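Glyco_hydro_cc domain-containing protein (Blastomyces gilchristii, PDB 6UB0) probably hydrolyses curdlan as a GH128 subgroup III exo-beta-1,3-glucanase, binding laminaribiose at its -2 and -1 subsites. Local coordinates at residues K4-A8 / A226-I230; L14-F18 / V211-V215; Y52-N56 / Y96-Y100; G107-V111 / W122-F126. One frame throughout, in Å; residues are numbered along the deposited sequence.

In the fold
All four contacts belong to one TIM-barrel glycoside hydrolase domain. Interactions 1 and 2 lie where the two ends of the chain meet, their centres about 10 Å apart: the backbone hydrogen bond from V211 N to A8 O (2.9 Å) and the side-chain bond from K228 NZ to A17 O (2.8 Å) tie them together, and interaction 2 is nested inside the loop that interaction 1 closes. Interactions 3 and 4 follow one another along the intervening chain, about 17 Å apart between centres, and brush where M97 packs near G107; their centres are about 25 to 29 Å from those of interactions 1 and 2. The first pair packs the C-terminal end of the chain against strand 5-8 and the loop after it.

Interaction 1: residues K4-A8 / A226-I230; sequences KRGLA and AYKTI
Here the first strand of the TIM barrel, extended from about R5 to A8, meets the last turn of helix 222-229 and the chain terminus I230. The nearest CA atoms are those of R5 and Y227, 8.9 Å apart, so long side chains do the bridging. R5, with chi1 and chi2 both t and chi3 m, brings its guanidinium alongside the C-terminal end of the helix: NH1 donates to Y227 O, a main-chain carbonyl of the last turn, at 2.7 Å and to I230 O, an oxygen of the C-terminal carboxylate, at 3.0 Å, and R5 NH2 donates to I230 O at 2.9 Å. In the other direction Y227, chi1 t, reaches back so that its OH donates to G6 O in a very short bond of 2.5 Å. The apolar contacts fill the space between. R5 CD sits over one face of the Y227 ring, 4.1 Å from its centroid, a CH-pi contact, and L7 CD2 comes within 4.4 Å of Y227 CE2. This pairing joins the two ends of the barrel domain. Around it, D198 of helix 183-199 forms a salt bridge with R5, strand 203-208 supplies S208 N to the Y227 hydroxyl, and F23 of strand 23-27 meets the Y227 ring.

Interaction 2: residues L14-F18 / V211-V215; sequences LLTAF and VDNLV
Segment 14-18 is the end of a 3-10 helix, with A17 N bonded to L14 O at 3.2 Å and F18 N to L15 O at 3.0 Å. Opposite it, 211-215 makes a single loosely bonded helical turn, in which L214 N donates to V211 O at 2.8 Å, before V215 turns extended (phi/psi -120/142). The closest CA atoms are L14 and D212, 6.9 Å apart. The interface is apolar. F18, chi1 m, points its ring between V211, L214 and V215: CE2 lies 3.6 Å from V215 CG2 and 4.0 Å from V211 CG1, while L214 CB meets the ring edge, 3.9 Å from F18 CZ. L14 CB rests 3.8 Å from V211 CG1. L14 CD1 also lies 3.6 Å from D212 OD2, a carboxylate whose OD1 and OD2 accept hydrogen bonds from the backbone N of N10 and N11; N10 lines the glycan pocket. The contact is thus hydrophobic packing between the 3-10 segment after strand 5-8 and the short helical turn after strand 203-208. L7 of strand 5-8 lies against L15, F18 and V211, L220 of strand 219-220 against A17, F18 and V215, and helix 222-229 against L214.

Interaction 3: residues Y52-N56 / Y96-Y100; sequences YGSWN and YMNPY
This contact belongs to the helical layer of the TIM barrel, where the first turn of helix 52-64 packs against the end of helix 86-96 and the loop leading to strand 105-111. Residues 52-56 are helical; Y96 belongs to helix 86-96 and 98-100 form a 3-10 turn, Y100 N donating to M97 O at 3.0 Å. The closest CA atoms are W55 and Y96, 7.3 Å apart. Y52 and Y96, both chi1 m, form an offset stack, centroids 4.4 Å apart and planes at 24°. W55, chi1 t, lies between the segments: its CD1 is 3.6 Å from Y96 CB, and its CZ2 is 3.5 Å from M97 SD, an oblique Met-aromatic contact with M97 m at all three chi angles. Y100, also packed on L70 of strand 69-71, places CE2 4.0 Å from W55 NE1 and OH 3.2 Å from N56 CA. W55 NE1 also donates a weak hydrogen bond to Y96 O, 2.7 Å.

Interaction 4: residues G107-V111 / W122-F126; sequences GSPAV and WMQGF
Within the beta-alpha-beta unit of the TIM barrel formed by strand 105-111, helix 119-130 and strand 138-146, this helix packs back on its own strand. The axes of segments 107-111 and 122-126 run nearly antiparallel, at 160°, and approach to 9.6 Å; V111 and M123 have the nearest CA atoms, 6.8 Å apart. W122, chi1 t, lays its indole along the strand, with CE3 3.4 Å from V111 CG1 and CH2 3.9 Å from P109 CB, while NE1 bonds to M84 O. M123, with chi1 t then chi2 and chi3 p, curls its methyl into the strand: CE lies 3.1 Å from P109 O, 3.3 Å from S108 OG and 3.7 Å from V111 CG2. That S108 hydroxyl is already engaged, donating to P109 O at 2.5 Å. F126, a turn later, has its N bonded to W122 O at 2.7 Å. Its chi1 t ring takes P109 over one face in a CH-pi contact, P109 CG standing 4.1 Å from the F126 centroid and P109 CD 3.5 Å from F126 CZ.

Interaction 1: residues K4-A8 / A226-I230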
loop_
_atom_site.group_PDB
_atom_site.type_symbol
_atom_site.label_atom_id
_atom_site.label_comp_id
_atom_site.label_asym_id
_atom_site.label_seq_id
_atom_site.Cartn_x
_atom_site.Cartn_y
_atom_site.Cartn_z
ATOM N N LYS A 4 -4.401 11.435 -3.617
ATOM C CA LYS A 4 -3.821 10.353 -2.757
ATOM C C LYS A 4 -4.545 8.999 -2.933
ATOM O O LYS A 4 -3.915 7.960 -2.590
ATOM C CB LYS A 4 -3.869 10.642 -1.253
ATOM C CG LYS A 4 -3.348 11.982 -0.768
ATOM C CD LYS A 4 -3.452 12.053 0.738
ATOM C CE LYS A 4 -3.011 13.375 1.346
ATOM N NZ LYS A 4 -3.096 13.313 2.835
ATOM N N ARG A 5 -5.780 8.972 -3.420
ATOM C CA ARG A 5 -6.622 7.749 -3.390
ATOM C C ARG A 5 -6.264 6.747 -4.500
ATOM O O ARG A 5 -6.270 7.175 -5.700
ATOM C CB ARG A 5 -8.067 8.192 -3.598
ATOM C CG ARG A 5 -9.059 7.117 -3.198
ATOM C CD ARG A 5 -10.477 7.630 -2.918
ATOM N NE ARG A 5 -10.549 8.687 -1.913
ATOM C CZ ARG A 5 -11.654 9.409 -1.628
ATOM N NH1 ARG A 5 -12.782 9.155 -2.266
ATOM N NH2 ARG A 5 -11.623 10.389 -0.744
ATOM N N GLY A 6 -6.120 5.459 -4.141
ATOM C CA GLY A 6 -5.629 4.362 -4.988
ATOM C C GLY A 6 -6.668 3.287 -5.288
ATOM O O GLY A 6 -7.586 3.077 -4.456
ATOM N N LEU A 7 -6.406 2.526 -6.349
ATOM C CA LEU A 7 -7.232 1.365 -6.773
ATOM C C LEU A 7 -6.366 0.110 -6.623
ATOM O O LEU A 7 -5.549 -0.162 -7.502
ATOM C CB LEU A 7 -7.702 1.615 -8.204
ATOM C CG LEU A 7 -8.724 2.759 -8.353
ATOM C CD1 LEU A 7 -8.992 2.998 -9.831
ATOM C CD2 LEU A 7 -10.015 2.461 -7.606
ATOM N N ALA A 8 -6.606 -0.667 -5.555
ATOM C CA ALA A 8 -5.932 -1.942 -5.245
ATOM C C ALA A 8 -6.759 -3.093 -5.877
ATOM O O ALA A 8 -7.891 -3.287 -5.500
ATOM C CB ALA A 8 -5.842 -2.066 -3.753
ATOM N N ALA A 226 -19.258 4.928 -2.362
ATOM C CA ALA A 226 -18.720 5.770 -1.275
ATOM C C ALA A 226 -17.228 6.043 -1.526
ATOM O O ALA A 226 -16.756 7.197 -1.327
ATOM C CB ALA A 226 -18.920 5.085 0.049
ATOM N N TYR A 227 -16.465 4.990 -1.839
ATOM C CA TYR A 227 -15.010 5.111 -2.041
ATOM C C TYR A 227 -14.776 6.040 -3.243
ATOM O O TYR A 227 -13.833 6.819 -3.198
ATOM C CB TYR A 227 -14.364 3.744 -2.246
ATOM C CG TYR A 227 -12.859 3.777 -2.324
ATOM C CD1 TYR A 227 -12.116 4.328 -1.302
ATOM C CD2 TYR A 227 -12.181 3.105 -3.319
ATOM C CE1 TYR A 227 -10.734 4.353 -1.334
ATOM C CE2 TYR A 227 -10.794 3.090 -3.354
ATOM C CZ TYR A 227 -10.059 3.675 -2.335
ATOM O OH TYR A 227 -8.687 3.720 -2.352
ATOM N N LYS A 228 -15.684 6.043 -4.216
ATOM C CA LYS A 228 -15.568 6.819 -5.495
ATOM C C LYS A 228 -15.891 8.306 -5.319
ATOM O O LYS A 228 -15.372 9.081 -6.148
ATOM C CB LYS A 228 -16.520 6.234 -6.542
ATOM C CG LYS A 228 -16.333 6.749 -7.961
ATOM C CD LYS A 228 -17.111 5.904 -8.925
ATOM C CE LYS A 228 -16.786 6.159 -10.373
ATOM N NZ LYS A 228 -17.819 5.513 -11.213
ATOM N N THR A 229 -16.735 8.680 -4.338
ATOM C CA THR A 229 -17.411 10.003 -4.255
ATOM C C THR A 229 -17.008 10.784 -3.002
ATOM O O THR A 229 -17.195 11.973 -3.020
ATOM C CB THR A 229 -18.941 9.876 -4.212
ATOM O OG1 THR A 229 -19.260 9.237 -2.982
ATOM C CG2 THR A 229 -19.549 9.096 -5.354
ATOM N N ILE A 230 -16.513 10.148 -1.936
ATOM C CA ILE A 230 -16.391 10.857 -0.642
ATOM C C ILE A 230 -15.206 11.820 -0.745
ATOM O O ILE A 230 -14.179 11.619 -1.430
ATOM C CB ILE A 230 -16.290 9.870 0.523
ATOM C CG1 ILE A 230 -17.648 9.217 0.780
ATOM C CG2 ILE A 230 -15.725 10.567 1.740
ATOM C CD1 ILE A 230 -17.612 8.072 1.738
ATOM O OXT ILE A 230 -15.294 12.868 -0.109
#

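Interaction 2: residues L14-F18 / V211-V215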
loop_
_atom_site.group_PDB
_atom_site.type_symbol
_atom_site.label_atom_id
_atom_site.label_comp_id
_atom_site.label_asym_id
_atom_site.label_seq_id
_atom_site.Cartn_x
_atom_site.Cartn_y
_atom_site.Cartn_z
ATOM N N LEU A 14 -12.097 -4.451 -13.628
ATOM C CA LEU A 14 -13.054 -3.766 -12.702
ATOM C C LEU A 14 -12.691 -2.300 -12.407
ATOM O O LEU A 14 -13.541 -1.586 -11.829
ATOM C CB LEU A 14 -13.140 -4.553 -11.403
ATOM C CG LEU A 14 -13.157 -6.063 -11.566
ATOM C CD1 LEU A 14 -13.101 -6.727 -10.211
ATOM C CD2 LEU A 14 -14.381 -6.518 -12.340
ATOM N N LEU A 15 -11.522 -1.826 -12.816
ATOM C CA LEU A 15 -11.105 -0.425 -12.594
ATOM C C LEU A 15 -12.022 0.521 -13.392
ATOM O O LEU A 15 -12.211 1.646 -12.965
ATOM C CB LEU A 15 -9.630 -0.265 -12.961
ATOM C CG LEU A 15 -8.680 -1.182 -12.191
ATOM C CD1 LEU A 15 -7.288 -1.142 -12.768
ATOM C CD2 LEU A 15 -8.640 -0.836 -10.728
ATOM N N THR A 16 -12.613 0.070 -14.501
ATOM C CA THR A 16 -13.584 0.899 -15.274
ATOM C C THR A 16 -14.728 1.389 -14.365
ATOM O O THR A 16 -15.130 2.546 -14.511
ATOM C CB THR A 16 -14.041 0.173 -16.540
ATOM O OG1 THR A 16 -12.961 0.372 -17.459
ATOM C CG2 THR A 16 -15.333 0.722 -17.103
ATOM N N ALA A 17 -15.198 0.589 -13.414
ATOM C CA ALA A 17 -16.330 0.964 -12.539
ATOM C C ALA A 17 -15.979 2.231 -11.755
ATOM O O ALA A 17 -16.897 2.901 -11.323
ATOM C CB ALA A 17 -16.718 -0.173 -11.637
ATOM N N PHE A 18 -14.701 2.572 -11.638
ATOM C CA PHE A 18 -14.204 3.724 -10.841
ATOM C C PHE A 18 -13.793 4.886 -11.752
ATOM O O PHE A 18 -13.321 5.893 -11.204
ATOM C CB PHE A 18 -13.037 3.268 -9.958
ATOM C CG PHE A 18 -13.504 2.337 -8.877
ATOM C CD1 PHE A 18 -14.060 2.859 -7.717
ATOM C CD2 PHE A 18 -13.429 0.954 -9.022
ATOM C CE1 PHE A 18 -14.527 2.021 -6.715
ATOM C CE2 PHE A 18 -13.910 0.116 -8.025
ATOM C CZ PHE A 18 -14.461 0.649 -6.870
ATOM N N VAL A 211 -10.635 -3.170 -4.669
ATOM C CA VAL A 211 -11.528 -2.970 -5.854
ATOM C C VAL A 211 -12.402 -4.221 -6.040
ATOM O O VAL A 211 -13.636 -4.123 -6.160
ATOM C CB VAL A 211 -10.677 -2.669 -7.102
ATOM C CG1 VAL A 211 -11.446 -2.963 -8.386
ATOM C CG2 VAL A 211 -10.126 -1.259 -7.038
ATOM N N ASP A 212 -11.797 -5.402 -6.049
ATOM C CA ASP A 212 -12.528 -6.622 -6.469
ATOM C C ASP A 212 -13.634 -6.918 -5.466
ATOM O O ASP A 212 -14.520 -7.686 -5.838
ATOM C CB ASP A 212 -11.630 -7.842 -6.661
ATOM C CG ASP A 212 -10.558 -7.590 -7.699
ATOM O OD1 ASP A 212 -9.936 -6.520 -7.613
ATOM O OD2 ASP A 212 -10.365 -8.456 -8.607
ATOM N N ASN A 213 -13.563 -6.414 -4.231
ATOM C CA ASN A 213 -14.650 -6.663 -3.252
ATOM C C ASN A 213 -15.648 -5.505 -3.327
ATOM O O ASN A 213 -16.702 -5.648 -2.738
ATOM C CB ASN A 213 -14.162 -6.811 -1.805
ATOM C CG ASN A 213 -13.429 -8.109 -1.524
ATOM O OD1 ASN A 213 -13.349 -9.013 -2.343
ATOM N ND2 ASN A 213 -12.898 -8.237 -0.333
ATOM N N LEU A 214 -15.279 -4.371 -3.943
ATOM C CA LEU A 214 -16.093 -3.120 -3.985
ATOM C C LEU A 214 -16.999 -3.107 -5.215
ATOM O O LEU A 214 -17.809 -2.192 -5.316
ATOM C CB LEU A 214 -15.154 -1.917 -4.017
ATOM C CG LEU A 214 -14.415 -1.616 -2.711
ATOM C CD1 LEU A 214 -13.426 -0.462 -2.923
ATOM C CD2 LEU A 214 -15.404 -1.281 -1.603
ATOM N N VAL A 215 -16.778 -4.052 -6.131
ATOM C CA VAL A 215 -17.561 -4.327 -7.373
ATOM C C VAL A 215 -18.102 -5.759 -7.284
ATOM O O VAL A 215 -17.359 -6.633 -6.793
ATOM C CB VAL A 215 -16.617 -4.125 -8.566
ATOM C CG1 VAL A 215 -17.224 -4.532 -9.900
ATOM C CG2 VAL A 215 -16.117 -2.692 -8.596
#

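Interaction 3: residues Y52-N56 / Y96-Y100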
loop_
_atom_site.group_PDB
_atom_site.type_symbol
_atom_site.label_atom_id
_atom_site.label_comp_id
_atom_site.label_asym_id
_atom_site.label_seq_id
_atom_site.Cartn_x
_atom_site.Cartn_y
_atom_site.Cartn_z
ATOM N N TYR A 52 11.885 -12.359 -6.849
ATOM C CA TYR A 52 13.300 -11.925 -6.950
ATOM C C TYR A 52 13.822 -12.230 -8.352
ATOM O O TYR A 52 14.514 -11.358 -8.954
ATOM C CB TYR A 52 14.174 -12.649 -5.927
ATOM C CG TYR A 52 13.976 -12.237 -4.496
ATOM C CD1 TYR A 52 13.127 -11.202 -4.132
ATOM C CD2 TYR A 52 14.675 -12.879 -3.492
ATOM C CE1 TYR A 52 12.977 -10.814 -2.813
ATOM C CE2 TYR A 52 14.534 -12.515 -2.163
ATOM C CZ TYR A 52 13.670 -11.493 -1.816
ATOM O OH TYR A 52 13.586 -11.144 -0.502
ATOM N N GLY A 53 13.418 -13.392 -8.863
ATOM C CA GLY A 53 13.739 -13.908 -10.197
ATOM C C GLY A 53 13.524 -12.898 -11.304
ATOM O O GLY A 53 14.372 -12.841 -12.172
ATOM N N SER A 54 12.418 -12.144 -11.291
ATOM C CA SER A 54 11.998 -11.261 -12.416
ATOM C C SER A 54 12.119 -9.776 -12.056
ATOM O O SER A 54 11.947 -8.914 -12.947
ATOM C CB SER A 54 10.607 -11.611 -12.878
ATOM O OG SER A 54 9.650 -11.220 -11.921
ATOM N N TRP A 55 12.376 -9.468 -10.792
ATOM C CA TRP A 55 12.276 -8.085 -10.261
ATOM C C TRP A 55 13.121 -7.109 -11.094
ATOM O O TRP A 55 12.648 -6.015 -11.402
ATOM C CB TRP A 55 12.698 -8.044 -8.804
ATOM C CG TRP A 55 12.588 -6.674 -8.249
ATOM C CD1 TRP A 55 13.569 -5.934 -7.666
ATOM C CD2 TRP A 55 11.404 -5.871 -8.251
ATOM N NE1 TRP A 55 13.081 -4.709 -7.320
ATOM C CE2 TRP A 55 11.744 -4.660 -7.617
ATOM C CE3 TRP A 55 10.088 -6.079 -8.687
ATOM C CZ2 TRP A 55 10.806 -3.659 -7.396
ATOM C CZ3 TRP A 55 9.165 -5.073 -8.491
ATOM C CH2 TRP A 55 9.520 -3.883 -7.862
ATOM N N ASN A 56 14.356 -7.464 -11.437
ATOM C CA ASN A 56 15.184 -6.556 -12.269
ATOM C C ASN A 56 14.296 -6.110 -13.442
ATOM O O ASN A 56 14.125 -4.846 -13.634
ATOM C CB ASN A 56 16.483 -7.299 -12.537
ATOM C CG ASN A 56 16.751 -8.047 -11.253
ATOM O OD1 ASN A 56 16.227 -9.161 -11.033
ATOM N ND2 ASN A 56 17.300 -7.322 -10.292
ATOM N N TYR A 96 17.602 -5.464 -3.907
ATOM C CA TYR A 96 16.622 -5.566 -5.021
ATOM C C TYR A 96 15.877 -4.236 -5.225
ATOM O O TYR A 96 15.447 -3.977 -6.355
ATOM C CB TYR A 96 15.645 -6.727 -4.783
ATOM C CG TYR A 96 16.192 -8.100 -5.096
ATOM C CD1 TYR A 96 16.399 -8.493 -6.407
ATOM C CD2 TYR A 96 16.430 -9.035 -4.093
ATOM C CE1 TYR A 96 16.878 -9.755 -6.722
ATOM C CE2 TYR A 96 16.894 -10.314 -4.388
ATOM C CZ TYR A 96 17.127 -10.672 -5.714
ATOM O OH TYR A 96 17.623 -11.917 -6.053
ATOM N N MET A 97 15.757 -3.402 -4.189
ATOM C CA MET A 97 15.082 -2.082 -4.277
ATOM C C MET A 97 16.084 -0.898 -4.421
ATOM O O MET A 97 15.870 -0.057 -5.337
ATOM C CB MET A 97 14.192 -1.909 -3.050
ATOM C CG MET A 97 13.194 -3.077 -2.888
ATOM S SD MET A 97 11.785 -3.066 -4.036
ATOM C CE MET A 97 11.061 -1.459 -3.704
ATOM N N ASN A 98 17.048 -0.733 -3.494
ATOM C CA ASN A 98 17.992 0.431 -3.450
ATOM C C ASN A 98 18.524 0.816 -4.832
ATOM O O ASN A 98 18.831 1.974 -5.049
ATOM C CB ASN A 98 19.233 0.170 -2.589
ATOM C CG ASN A 98 19.052 0.589 -1.148
ATOM O OD1 ASN A 98 17.930 0.667 -0.668
ATOM N ND2 ASN A 98 20.138 0.846 -0.437
ATOM N N PRO A 99 18.843 -0.160 -5.710
ATOM C CA PRO A 99 19.304 0.104 -7.076
ATOM C C PRO A 99 18.460 1.023 -7.962
ATOM O O PRO A 99 19.006 1.572 -8.837
ATOM C CB PRO A 99 19.267 -1.268 -7.771
ATOM C CG PRO A 99 18.906 -2.287 -6.682
ATOM C CD PRO A 99 19.060 -1.572 -5.357
ATOM N N TYR A 100 17.151 1.081 -7.743
ATOM C CA TYR A 100 16.198 1.920 -8.515
ATOM C C TYR A 100 15.944 3.254 -7.820
ATOM O O TYR A 100 15.038 3.960 -8.224
ATOM C CB TYR A 100 14.906 1.135 -8.731
ATOM C CG TYR A 100 15.191 -0.161 -9.423
ATOM C CD1 TYR A 100 15.378 -0.183 -10.784
ATOM C CD2 TYR A 100 15.383 -1.335 -8.701
ATOM C CE1 TYR A 100 15.677 -1.352 -11.443
ATOM C CE2 TYR A 100 15.746 -2.504 -9.342
ATOM C CZ TYR A 100 15.900 -2.499 -10.715
ATOM O OH TYR A 100 16.219 -3.626 -11.396
#

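Interaction 4: residues G107-V111 / W122-F126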
loop_
_atom_site.group_PDB
_atom_site.type_symbol
_atom_site.label_atom_id
_atom_site.label_comp_id
_atom_site.label_asym_id
_atom_site.label_seq_id
_atom_site.Cartn_x
_atom_site.Cartn_y
_atom_site.Cartn_z
ATOM N N GLY A 107 9.076 2.288 -1.714
ATOM C CA GLY A 107 8.177 2.088 -0.576
ATOM C C GLY A 107 8.619 0.903 0.242
ATOM O O GLY A 107 9.017 -0.093 -0.322
ATOM N N SER A 108 8.628 1.038 1.548
ATOM C CA SER A 108 9.062 -0.063 2.431
ATOM C C SER A 108 8.220 -1.325 2.210
ATOM O O SER A 108 7.131 -1.301 1.628
ATOM C CB SER A 108 8.937 0.355 3.851
ATOM O OG SER A 108 7.616 0.132 4.254
ATOM N N PRO A 109 8.680 -2.476 2.715
ATOM C CA PRO A 109 7.772 -3.617 2.864
ATOM C C PRO A 109 6.580 -3.082 3.664
ATOM O O PRO A 109 6.712 -2.216 4.553
ATOM C CB PRO A 109 8.609 -4.647 3.619
ATOM C CG PRO A 109 10.034 -4.195 3.369
ATOM C CD PRO A 109 9.947 -2.695 3.447
ATOM N N ALA A 110 5.404 -3.634 3.374
ATOM C CA ALA A 110 4.118 -3.204 3.952
ATOM C C ALA A 110 3.754 -4.141 5.114
ATOM O O ALA A 110 3.645 -5.342 4.860
ATOM C CB ALA A 110 3.005 -3.269 2.931
ATOM N N VAL A 111 3.740 -3.635 6.330
ATOM C CA VAL A 111 3.404 -4.502 7.494
ATOM C C VAL A 111 1.901 -4.508 7.759
ATOM O O VAL A 111 1.237 -3.519 7.547
ATOM C CB VAL A 111 4.238 -4.141 8.723
ATOM C CG1 VAL A 111 5.671 -4.527 8.424
ATOM C CG2 VAL A 111 4.121 -2.679 9.099
ATOM N N TRP A 122 7.929 -5.116 13.596
ATOM C CA TRP A 122 8.684 -5.688 12.460
ATOM C C TRP A 122 9.283 -4.531 11.666
ATOM O O TRP A 122 10.492 -4.610 11.273
ATOM C CB TRP A 122 7.820 -6.614 11.615
ATOM C CG TRP A 122 8.603 -7.334 10.564
ATOM C CD1 TRP A 122 8.965 -8.648 10.516
ATOM C CD2 TRP A 122 9.023 -6.769 9.314
ATOM N NE1 TRP A 122 9.671 -8.930 9.374
ATOM C CE2 TRP A 122 9.722 -7.785 8.609
ATOM C CE3 TRP A 122 8.940 -5.492 8.764
ATOM C CZ2 TRP A 122 10.283 -7.555 7.357
ATOM C CZ3 TRP A 122 9.542 -5.260 7.556
ATOM C CH2 TRP A 122 10.167 -6.282 6.849
ATOM N N MET A 123 8.501 -3.476 11.412
ATOM C CA MET A 123 9.040 -2.306 10.672
ATOM C C MET A 123 10.270 -1.783 11.424
ATOM O O MET A 123 11.296 -1.523 10.766
ATOM C CB MET A 123 8.027 -1.168 10.514
ATOM C CG MET A 123 8.397 -0.221 9.390
ATOM S SD MET A 123 8.471 -0.984 7.748
ATOM C CE MET A 123 6.727 -0.843 7.286
ATOM N N GLN A 124 10.208 -1.659 12.746
ATOM C CA GLN A 124 11.361 -1.050 13.463
ATOM C C GLN A 124 12.593 -1.980 13.388
ATOM O O GLN A 124 13.720 -1.486 13.123
ATOM C CB GLN A 124 11.002 -0.661 14.878
ATOM C CG GLN A 124 12.112 0.203 15.448
ATOM C CD GLN A 124 11.770 0.763 16.792
ATOM O OE1 GLN A 124 10.912 1.627 16.928
ATOM N NE2 GLN A 124 12.501 0.306 17.790
ATOM N N GLY A 125 12.371 -3.289 13.512
ATOM C CA GLY A 125 13.399 -4.342 13.355
ATOM C C GLY A 125 14.008 -4.300 11.970
ATOM O O GLY A 125 15.250 -4.318 11.812
ATOM N N PHE A 126 13.165 -4.221 10.963
ATOM C CA PHE A 126 13.616 -3.961 9.593
ATOM C C PHE A 126 14.346 -2.606 9.499
ATOM O O PHE A 126 15.426 -2.545 8.859
ATOM C CB PHE A 126 12.403 -4.010 8.671
ATOM C CG PHE A 126 12.687 -3.510 7.290
ATOM C CD1 PHE A 126 13.309 -4.336 6.380
ATOM C CD2 PHE A 126 12.329 -2.227 6.904
ATOM C CE1 PHE A 126 13.581 -3.903 5.095
ATOM C CE2 PHE A 126 12.583 -1.798 5.622
ATOM C CZ PHE A 126 13.193 -2.632 4.713
#